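Local coordinates for protein triacylglycerol lipase (Rhizopus niveus, PDB 1LGY) that hydrolyses the ester bonds of triglycerides and their partial glycerides, with strong preference for the 1 and 3 positions, at residues F95-Y100 against G105-A110; F17-G22 against Q44-D49; I52-T57 against F124-E129. All blocks are in the same frame, centred on the assembly; numbering follows the deposited sequence.

In the fold
From the N terminus, helix 11-26 comes first; 21 residues after segment 17-22, segment 44-49 at the end of helix 41-46 returns to it, closing contact 2. A few residues later the chain enters strand 51-58, an outermost strand of the large mixed sheet, where contact 3 opens. Contact 3 closes only when segment 124-129 of helix 110-133 comes back, 66 residues after segment 52-57. Within that long excursion lies contact 1, the beta hairpin of strands 97-99 and 107-109, which leads directly into the same helix. No two contacts cross: contact 2 precedes the other two, and contact 1 sits within contact 3. Contacts 1 and 2 lie on opposite sides of the chain's centre, their centres 33 Å apart.

Contact 1 of 3, residues F95-Y100 against G105-A110; sequences FNFSDY and GAKVHA
Asp99 and Lys107 face each other as a non-hydrogen-bonded pair of a small antiparallel hairpin, and their side chains run alongside one another in the same direction. The lysine chain is extended until its last torsion, where a bend (chi4 -74°) brings NZ to 2.9 Å from Asp99 OD1, nearly in line with the carboxylate C-O bond: a salt bridge on the outer surface. The Phe97 side chain crosses that of Lys107 at about a right angle, with CD1 of Phe97 3.7 Å from Lys107 CB.

Beneath these side chains the backbones pair unevenly. Ser98 N gives Val108 O a straight bond of 2.9 Å, while the return bond from Val108 N to Ser98 O is bent, with an N-H...O angle of 135°. Beyond this pair, Tyr100 N bonds to Ala106 O, and at the other end Ala110 N bonds to Asn96 O just as the chain turns from the N-cap residue His109 into a helix. Ser98 and Val108 share the face away from the salt bridge, where Ser98 OG lies 3.5 Å from Ala110 CB. The Tyr100 ring comes against the valine as well, its CD1 3.7 Å from Val108 CG1.

The hairpin follows helix 87-91, which probably corresponds to the lid of related fungal lipases. Phe97 stacks on Phe216, and Tyr100 meets Phe185 of helix 183-192 edge-to-face while its OH bonds to Gln160 of helix 146-161. Val108 packs on Leu153 of that helix and on Leu113 of helix 110-133, which continues directly from the second strand.

Contact 2 of 3, residues F17-G22 against Q44-D49; sequences FTKYAG and QKWVPD
Lys19 NZ is gripped by two groups, Tyr77 OH and Gln73 OE1, and the first methylenes of its chain lie against the indole of Trp46 before the end leads away. With CG anti to the backbone N (chi1 171°), the lysine leaves its helix along the benzene end of the indole: Lys19 CG is 3.6 Å from Trp46 CE3, and Lys19 CB is 3.6 Å from Trp46 CZ3. The backbone of the same residue makes the central contact. Lys19 CA stands over the six-membered ring of Trp46, 3.6 Å from its centroid and 14° off the normal, a CH-pi interaction. Thr18 O sits over the same face, farther from the plane, and Thr18 CG2 approaches Trp46 CZ2 at 4.2 Å.

Two helices pack here through one large side chain. Helix 11-26 lies against the central sheet of the alpha/beta hydrolase fold, with Tyr20 on Phe173 and Tyr77 of that sheet. Trp46, at the C-terminal end of helix 41-46, lays its indole against helix 11-26, and Val47 is already off the helical path. The five-membered ring reaches Gly22, one turn beyond Thr18, where the backbone has no side chain to hold it off: Trp46 NE1 comes to 3.9 Å from Gly22 CA. NE1 has its hydrogen bond from within its own helix, with Gln42 OE1.

On the opposite face of the indole, Lys45 CD lies 3.4 Å above the plane of the Trp46 ring, near the rim, so that each face has a neighbour, though the two are not directly across from one another. Thr18 OG1 turns back to Ile14 O, a turn earlier in helix 11-26.

Contact 3 of 3, residues I52-T57 against F124-E129; sequences IITTFT and FPVVQE
Val126 has CG1 anti to its main-chain nitrogen (chi1 180°), and Ile53 has its CG2 branch in the equivalent place, beside its own carbonyl carbon; these two methyls are the ones that meet. Ile53 CG2 and Val126 CG1 lie 3.6 Å apart, the closest approach across the contact, and the two side chains pass one another with opposite headings. The longer branch of Ile53, carrying CD1, leads away from Val126 and leaves the short methyl to do the touching. The other methyl of Val126 turns to the next strand residue: Val126 CG2 is 4.1 Å from Thr54 CG2, the two side chains meeting at a slant. One valine thus spreads its two branches over two consecutive strand residues, with no polar bond across the contact.

In a regular strand such neighbours would point to opposite faces. Here Ile53 and Thr54 both bond through their backbones to Val67 of the adjoining strand 63-70, a classic beta bulge, and Ile53 has a psi of -41° in place of an extended value. The CB atoms of both residues therefore point toward the helix, although the longer branch of Ile53 bends off. That helix is kinked at this point, where the N atoms of Pro125 and Val126 lack bonds to the preceding turn.

The buried area is small, 120 Å² in all, and the contact lies at the surface. Further along the strand, Phe56 extends the packing onto Val119 and Tyr123 of helix 110-133, whose Phe124 and Val127 rest on Leu158 of helix 146-161. Here a helix passes beside the edge strand of a mixed central sheet, parallel in its middle and antiparallel at its margins, an arrangement that belongs to the alpha/beta hydrolase fold.

Contact 1 of 3, residues F95-Y100 against G105-A110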
loop_
_atom_site.group_PDB
_atom_site.type_symbol
_atom_site.label_atom_id
_atom_site.label_comp_id
_atom_site.label_asym_id
_atom_site.label_seq_id
_atom_site.Cartn_x
_atom_site.Cartn_y
_atom_site.Cartn_z
ATOM N N PHE A 95 -10.326 16.092 5.555
ATOM C CA PHE A 95 -9.355 16.317 4.505
ATOM C C PHE A 95 -8.508 17.527 4.878
ATOM O O PHE A 95 -8.437 18.532 4.165
ATOM C CB PHE A 95 -10.013 16.600 3.189
ATOM C CG PHE A 95 -11.020 15.579 2.672
ATOM C CD1 PHE A 95 -10.845 14.196 2.871
ATOM C CD2 PHE A 95 -12.122 16.053 1.961
ATOM C CE1 PHE A 95 -11.793 13.314 2.343
ATOM C CE2 PHE A 95 -13.057 15.166 1.436
ATOM C CZ PHE A 95 -12.896 13.793 1.625
ATOM N N ASN A 96 -7.849 17.422 6.034
ATOM C CA ASN A 96 -6.922 18.413 6.476
ATOM C C ASN A 96 -5.474 17.906 6.442
ATOM O O ASN A 96 -5.226 16.713 6.361
ATOM C CB ASN A 96 -7.288 18.816 7.851
ATOM C CG ASN A 96 -7.166 17.740 8.901
ATOM O OD1 ASN A 96 -6.908 18.077 10.053
ATOM N ND2 ASN A 96 -7.342 16.447 8.633
ATOM N N PHE A 97 -4.474 18.780 6.525
ATOM C CA PHE A 97 -3.083 18.384 6.372
ATOM C C PHE A 97 -2.208 18.556 7.588
ATOM O O PHE A 97 -2.533 19.321 8.490
ATOM C CB PHE A 97 -2.429 19.193 5.301
ATOM C CG PHE A 97 -2.767 18.921 3.851
ATOM C CD1 PHE A 97 -2.096 17.888 3.193
ATOM C CD2 PHE A 97 -3.673 19.726 3.173
ATOM C CE1 PHE A 97 -2.326 17.648 1.841
ATOM C CE2 PHE A 97 -3.900 19.492 1.838
ATOM C CZ PHE A 97 -3.230 18.461 1.177
ATOM N N SER A 98 -1.069 17.853 7.594
ATOM C CA SER A 98 0.030 18.058 8.548
ATOM C C SER A 98 1.290 18.248 7.704
ATOM O O SER A 98 1.374 17.861 6.530
ATOM C CB SER A 98 0.342 16.869 9.431
ATOM O OG SER A 98 -0.632 16.670 10.449
ATOM N N ASP A 99 2.311 18.849 8.290
ATOM C CA ASP A 99 3.555 19.085 7.599
ATOM C C ASP A 99 4.330 17.813 7.619
ATOM O O ASP A 99 4.306 17.056 8.598
ATOM C CB ASP A 99 4.415 20.160 8.268
ATOM C CG ASP A 99 4.027 21.592 7.906
ATOM O OD1 ASP A 99 3.451 21.790 6.829
ATOM O OD2 ASP A 99 4.328 22.515 8.687
ATOM N N TYR A 100 4.959 17.630 6.449
ATOM C CA TYR A 100 5.802 16.489 6.229
ATOM C C TYR A 100 7.182 17.016 6.530
ATOM O O TYR A 100 7.859 17.538 5.662
ATOM C CB TYR A 100 5.704 16.018 4.767
ATOM C CG TYR A 100 6.264 14.637 4.629
ATOM C CD1 TYR A 100 5.844 13.656 5.512
ATOM C CD2 TYR A 100 7.220 14.345 3.662
ATOM C CE1 TYR A 100 6.381 12.383 5.441
ATOM C CE2 TYR A 100 7.759 13.056 3.588
ATOM C CZ TYR A 100 7.339 12.101 4.482
ATOM O OH TYR A 100 7.912 10.868 4.482
ATOM N N GLY A 105 8.242 22.063 2.082
ATOM C CA GLY A 105 7.135 22.279 1.182
ATOM C C GLY A 105 6.125 21.139 1.152
ATOM O O GLY A 105 5.037 21.285 0.569
ATOM N N ALA A 106 6.436 19.978 1.735
ATOM C CA ALA A 106 5.527 18.831 1.716
ATOM C C ALA A 106 4.582 18.793 2.908
ATOM O O ALA A 106 4.903 19.276 4.000
ATOM C CB ALA A 106 6.348 17.576 1.719
ATOM N N LYS A 107 3.401 18.208 2.670
ATOM C CA LYS A 107 2.344 18.011 3.654
ATOM C C LYS A 107 1.592 16.734 3.336
ATOM O O LYS A 107 1.252 16.456 2.198
ATOM C CB LYS A 107 1.324 19.105 3.631
ATOM C CG LYS A 107 1.851 20.484 3.993
ATOM C CD LYS A 107 0.654 21.398 3.908
ATOM C CE LYS A 107 1.136 22.830 3.930
ATOM N NZ LYS A 107 1.574 23.246 5.253
ATOM N N VAL A 108 1.294 15.910 4.309
ATOM C CA VAL A 108 0.561 14.671 4.097
ATOM C C VAL A 108 -0.743 14.746 4.886
ATOM O O VAL A 108 -0.868 15.585 5.774
ATOM C CB VAL A 108 1.419 13.471 4.581
ATOM C CG1 VAL A 108 2.653 13.324 3.706
ATOM C CG2 VAL A 108 1.896 13.700 6.005
ATOM N N HIS A 109 -1.701 13.848 4.649
ATOM C CA HIS A 109 -2.948 13.813 5.378
ATOM C C HIS A 109 -2.636 13.730 6.838
ATOM O O HIS A 109 -1.788 12.964 7.254
ATOM C CB HIS A 109 -3.734 12.607 4.937
ATOM C CG HIS A 109 -5.117 12.452 5.554
ATOM N ND1 HIS A 109 -6.292 12.855 5.099
ATOM C CD2 HIS A 109 -5.376 11.768 6.693
ATOM C CE1 HIS A 109 -7.234 12.439 5.905
ATOM N NE2 HIS A 109 -6.654 11.782 6.864
ATOM N N ALA A 110 -3.233 14.603 7.613
ATOM C CA ALA A 110 -3.086 14.578 9.057
ATOM C C ALA A 110 -3.456 13.297 9.800
ATOM O O ALA A 110 -2.733 12.944 10.724
ATOM C CB ALA A 110 -3.912 15.686 9.678
#

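Contact 2 of 3, residues F17-G22 against Q44-D49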
loop_
_atom_site.group_PDB
_atom_site.type_symbol
_atom_site.label_atom_id
_atom_site.label_comp_id
_atom_site.label_asym_id
_atom_site.label_seq_id
_atom_site.Cartn_x
_atom_site.Cartn_y
_atom_site.Cartn_z
ATOM N N PHE A 17 1.167 -7.940 -10.013
ATOM C CA PHE A 17 0.198 -7.109 -9.315
ATOM C C PHE A 17 -0.811 -7.995 -8.586
ATOM O O PHE A 17 -1.461 -7.529 -7.638
ATOM C CB PHE A 17 -0.544 -6.234 -10.315
ATOM C CG PHE A 17 0.227 -5.167 -11.119
ATOM C CD1 PHE A 17 1.270 -4.415 -10.571
ATOM C CD2 PHE A 17 -0.189 -4.876 -12.404
ATOM C CE1 PHE A 17 1.864 -3.388 -11.302
ATOM C CE2 PHE A 17 0.399 -3.857 -13.137
ATOM C CZ PHE A 17 1.424 -3.107 -12.591
ATOM N N THR A 18 -0.989 -9.278 -8.999
ATOM C CA THR A 18 -1.974 -10.073 -8.305
ATOM C C THR A 18 -1.342 -10.639 -7.058
ATOM O O THR A 18 -2.013 -10.705 -6.032
ATOM C CB THR A 18 -2.506 -11.226 -9.119
ATOM O OG1 THR A 18 -3.004 -10.680 -10.323
ATOM C CG2 THR A 18 -3.689 -11.938 -8.431
ATOM N N LYS A 19 -0.036 -10.966 -7.111
ATOM C CA LYS A 19 0.695 -11.554 -6.001
ATOM C C LYS A 19 0.636 -10.632 -4.829
ATOM O O LYS A 19 0.444 -11.092 -3.711
ATOM C CB LYS A 19 2.169 -11.797 -6.368
ATOM C CG LYS A 19 3.066 -12.213 -5.231
ATOM C CD LYS A 19 4.257 -12.819 -5.903
ATOM C CE LYS A 19 5.139 -13.542 -4.891
ATOM N NZ LYS A 19 6.254 -12.698 -4.508
ATOM N N TYR A 20 0.736 -9.331 -5.100
ATOM C CA TYR A 20 0.722 -8.374 -4.032
ATOM C C TYR A 20 -0.635 -7.981 -3.533
ATOM O O TYR A 20 -0.742 -7.595 -2.369
ATOM C CB TYR A 20 1.494 -7.182 -4.477
ATOM C CG TYR A 20 2.939 -7.595 -4.640
ATOM C CD1 TYR A 20 3.627 -8.154 -3.573
ATOM C CD2 TYR A 20 3.559 -7.458 -5.859
ATOM C CE1 TYR A 20 4.934 -8.590 -3.715
ATOM C CE2 TYR A 20 4.865 -7.884 -6.011
ATOM C CZ TYR A 20 5.535 -8.449 -4.937
ATOM O OH TYR A 20 6.831 -8.901 -5.101
ATOM N N ALA A 21 -1.692 -8.089 -4.334
ATOM C CA ALA A 21 -3.004 -7.863 -3.819
ATOM C C ALA A 21 -3.311 -9.001 -2.857
ATOM O O ALA A 21 -3.753 -8.780 -1.738
ATOM C CB ALA A 21 -3.940 -7.871 -4.964
ATOM N N GLY A 22 -2.946 -10.240 -3.215
ATOM C CA GLY A 22 -3.104 -11.420 -2.360
ATOM C C GLY A 22 -2.373 -11.347 -1.018
ATOM O O GLY A 22 -2.893 -11.846 -0.012
ATOM N N GLN A 44 -0.549 -18.940 2.179
ATOM C CA GLN A 44 0.111 -20.160 1.853
ATOM C C GLN A 44 0.252 -20.299 0.357
ATOM O O GLN A 44 1.168 -20.978 -0.117
ATOM C CB GLN A 44 -0.736 -21.217 2.554
ATOM C CG GLN A 44 -0.144 -22.584 2.818
ATOM C CD GLN A 44 1.178 -22.593 3.591
ATOM O OE1 GLN A 44 2.167 -23.203 3.139
ATOM N NE2 GLN A 44 1.234 -21.956 4.777
ATOM N N LYS A 45 -0.614 -19.542 -0.344
ATOM C CA LYS A 45 -0.689 -19.477 -1.786
ATOM C C LYS A 45 0.352 -18.564 -2.369
ATOM O O LYS A 45 0.768 -18.806 -3.505
ATOM C CB LYS A 45 -2.037 -18.950 -2.272
ATOM C CG LYS A 45 -2.202 -19.023 -3.791
ATOM C CD LYS A 45 -3.352 -18.221 -4.429
ATOM C CE LYS A 45 -3.239 -18.529 -5.947
ATOM N NZ LYS A 45 -4.147 -17.726 -6.740
ATOM N N TRP A 46 0.775 -17.504 -1.660
ATOM C CA TRP A 46 1.684 -16.568 -2.266
ATOM C C TRP A 46 3.033 -16.594 -1.636
ATOM O O TRP A 46 4.007 -16.395 -2.348
ATOM C CB TRP A 46 1.078 -15.202 -2.187
ATOM C CG TRP A 46 -0.063 -15.087 -3.173
ATOM C CD1 TRP A 46 -1.364 -15.015 -2.732
ATOM C CD2 TRP A 46 0.019 -15.055 -4.532
ATOM N NE1 TRP A 46 -2.104 -14.937 -3.816
ATOM C CE2 TRP A 46 -1.322 -14.959 -4.893
ATOM C CE3 TRP A 46 0.987 -15.098 -5.508
ATOM C CZ2 TRP A 46 -1.726 -14.905 -6.220
ATOM C CZ3 TRP A 46 0.602 -15.048 -6.848
ATOM C CH2 TRP A 46 -0.746 -14.949 -7.205
ATOM N N VAL A 47 3.120 -16.805 -0.319
ATOM C CA VAL A 47 4.426 -16.962 0.280
ATOM C C VAL A 47 4.448 -18.099 1.272
ATOM O O VAL A 47 4.643 -17.909 2.458
ATOM C CB VAL A 47 4.901 -15.512 0.830
ATOM C CG1 VAL A 47 3.741 -14.779 1.389
ATOM C CG2 VAL A 47 6.060 -15.622 1.805
ATOM N N PRO A 48 4.352 -19.370 0.750
ATOM C CA PRO A 48 4.327 -20.631 1.517
ATOM C C PRO A 48 5.363 -20.847 2.621
ATOM O O PRO A 48 5.088 -21.503 3.618
ATOM C CB PRO A 48 4.418 -21.701 0.468
ATOM C CG PRO A 48 5.245 -21.031 -0.600
ATOM C CD PRO A 48 4.519 -19.728 -0.668
ATOM N N ASP A 49 6.587 -20.342 2.511
ATOM C CA ASP A 49 7.554 -20.550 3.578
ATOM C C ASP A 49 7.675 -19.352 4.509
ATOM O O ASP A 49 8.685 -19.194 5.176
ATOM C CB ASP A 49 8.865 -20.873 2.934
ATOM C CG ASP A 49 9.649 -19.667 2.469
ATOM O OD1 ASP A 49 9.161 -18.917 1.636
ATOM O OD2 ASP A 49 10.753 -19.471 2.979
#

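Contact 3 of 3, residues I52-T57 against F124-E129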
loop_
_atom_site.group_PDB
_atom_site.type_symbol
_atom_site.label_atom_id
_atom_site.label_comp_id
_atom_site.label_asym_id
_atom_site.label_seq_id
_atom_site.Cartn_x
_atom_site.Cartn_y
_atom_site.Cartn_z
ATOM N N ILE A 52 6.329 -15.379 10.145
ATOM C CA ILE A 52 5.900 -14.090 10.698
ATOM C C ILE A 52 6.924 -13.580 11.720
ATOM O O ILE A 52 7.094 -14.163 12.784
ATOM C CB ILE A 52 4.488 -14.174 11.406
ATOM C CG1 ILE A 52 3.412 -14.263 10.361
ATOM C CG2 ILE A 52 4.193 -12.913 12.249
ATOM C CD1 ILE A 52 1.983 -14.050 10.920
ATOM N N ILE A 53 7.640 -12.499 11.459
ATOM C CA ILE A 53 8.615 -11.995 12.425
ATOM C C ILE A 53 7.897 -11.232 13.542
ATOM O O ILE A 53 8.227 -11.374 14.715
ATOM C CB ILE A 53 9.645 -11.067 11.700
ATOM C CG1 ILE A 53 10.233 -11.703 10.445
ATOM C CG2 ILE A 53 10.809 -10.797 12.645
ATOM C CD1 ILE A 53 10.826 -13.047 10.790
ATOM N N THR A 54 6.879 -10.427 13.214
ATOM C CA THR A 54 6.128 -9.704 14.219
ATOM C C THR A 54 4.746 -9.334 13.710
ATOM O O THR A 54 4.509 -9.365 12.511
ATOM C CB THR A 54 6.907 -8.432 14.606
ATOM O OG1 THR A 54 6.568 -8.290 15.970
ATOM C CG2 THR A 54 6.568 -7.125 13.852
ATOM N N THR A 55 3.796 -8.975 14.563
ATOM C CA THR A 55 2.572 -8.308 14.127
ATOM C C THR A 55 2.442 -7.159 15.097
ATOM O O THR A 55 2.960 -7.277 16.205
ATOM C CB THR A 55 1.345 -9.191 14.243
ATOM O OG1 THR A 55 1.113 -9.368 15.634
ATOM C CG2 THR A 55 1.518 -10.551 13.562
ATOM N N PHE A 56 1.826 -6.026 14.755
ATOM C CA PHE A 56 1.595 -4.927 15.680
ATOM C C PHE A 56 0.183 -4.448 15.360
ATOM O O PHE A 56 -0.275 -4.451 14.204
ATOM C CB PHE A 56 2.573 -3.751 15.493
ATOM C CG PHE A 56 2.857 -3.373 14.050
ATOM C CD1 PHE A 56 1.994 -2.529 13.327
ATOM C CD2 PHE A 56 3.949 -3.951 13.401
ATOM C CE1 PHE A 56 2.224 -2.285 11.970
ATOM C CE2 PHE A 56 4.160 -3.696 12.036
ATOM C CZ PHE A 56 3.297 -2.864 11.318
ATOM N N THR A 57 -0.490 -4.037 16.442
ATOM C CA THR A 57 -1.858 -3.579 16.345
ATOM C C THR A 57 -1.989 -2.241 17.054
ATOM O O THR A 57 -1.465 -2.070 18.146
ATOM C CB THR A 57 -2.747 -4.588 17.014
ATOM O OG1 THR A 57 -2.616 -5.810 16.297
ATOM C CG2 THR A 57 -4.173 -4.102 17.079
ATOM N N PHE A 124 9.714 -0.662 12.680
ATOM C CA PHE A 124 11.013 -0.240 12.208
ATOM C C PHE A 124 12.240 -0.895 12.827
ATOM O O PHE A 124 13.099 -1.271 12.027
ATOM C CB PHE A 124 11.042 1.305 12.330
ATOM C CG PHE A 124 12.084 1.952 11.431
ATOM C CD1 PHE A 124 13.395 2.092 11.872
ATOM C CD2 PHE A 124 11.718 2.376 10.177
ATOM C CE1 PHE A 124 14.346 2.661 11.037
ATOM C CE2 PHE A 124 12.668 2.945 9.348
ATOM C CZ PHE A 124 13.990 3.091 9.769
ATOM N N PRO A 125 12.462 -1.136 14.122
ATOM C CA PRO A 125 13.586 -1.925 14.594
ATOM C C PRO A 125 13.471 -3.362 14.134
ATOM O O PRO A 125 14.507 -4.003 13.995
ATOM C CB PRO A 125 13.563 -1.822 16.094
ATOM C CG PRO A 125 12.626 -0.691 16.359
ATOM C CD PRO A 125 11.614 -0.802 15.253
ATOM N N VAL A 126 12.268 -3.912 13.906
ATOM C CA VAL A 126 12.221 -5.300 13.431
ATOM C C VAL A 126 12.732 -5.463 11.999
ATOM O O VAL A 126 13.406 -6.449 11.705
ATOM C CB VAL A 126 10.817 -5.816 13.509
ATOM C CG1 VAL A 126 10.793 -7.264 13.001
ATOM C CG2 VAL A 126 10.345 -5.843 14.962
ATOM N N VAL A 127 12.429 -4.512 11.113
ATOM C CA VAL A 127 12.884 -4.545 9.713
ATOM C C VAL A 127 14.415 -4.400 9.641
ATOM O O VAL A 127 15.127 -5.112 8.924
ATOM C CB VAL A 127 12.175 -3.385 8.929
ATOM C CG1 VAL A 127 12.828 -3.167 7.588
ATOM C CG2 VAL A 127 10.726 -3.730 8.695
ATOM N N GLN A 128 14.906 -3.422 10.393
ATOM C CA GLN A 128 16.321 -3.153 10.528
ATOM C C GLN A 128 17.137 -4.357 10.931
ATOM O O GLN A 128 18.119 -4.684 10.273
ATOM C CB GLN A 128 16.514 -2.080 11.528
ATOM C CG GLN A 128 16.182 -0.734 10.952
ATOM C CD GLN A 128 16.810 0.334 11.823
ATOM O OE1 GLN A 128 16.552 0.370 13.020
ATOM N NE2 GLN A 128 17.606 1.267 11.311
ATOM N N GLU A 129 16.636 -5.055 11.949
ATOM C CA GLU A 129 17.166 -6.317 12.449
ATOM C C GLU A 129 17.155 -7.426 11.399
ATOM O O GLU A 129 18.118 -8.197 11.246
ATOM C CB GLU A 129 16.300 -6.615 13.625
ATOM C CG GLU A 129 16.634 -7.706 14.604
ATOM C CD GLU A 129 15.531 -7.805 15.652
ATOM O OE1 GLU A 129 15.462 -6.891 16.486
ATOM O OE2 GLU A 129 14.743 -8.771 15.606
#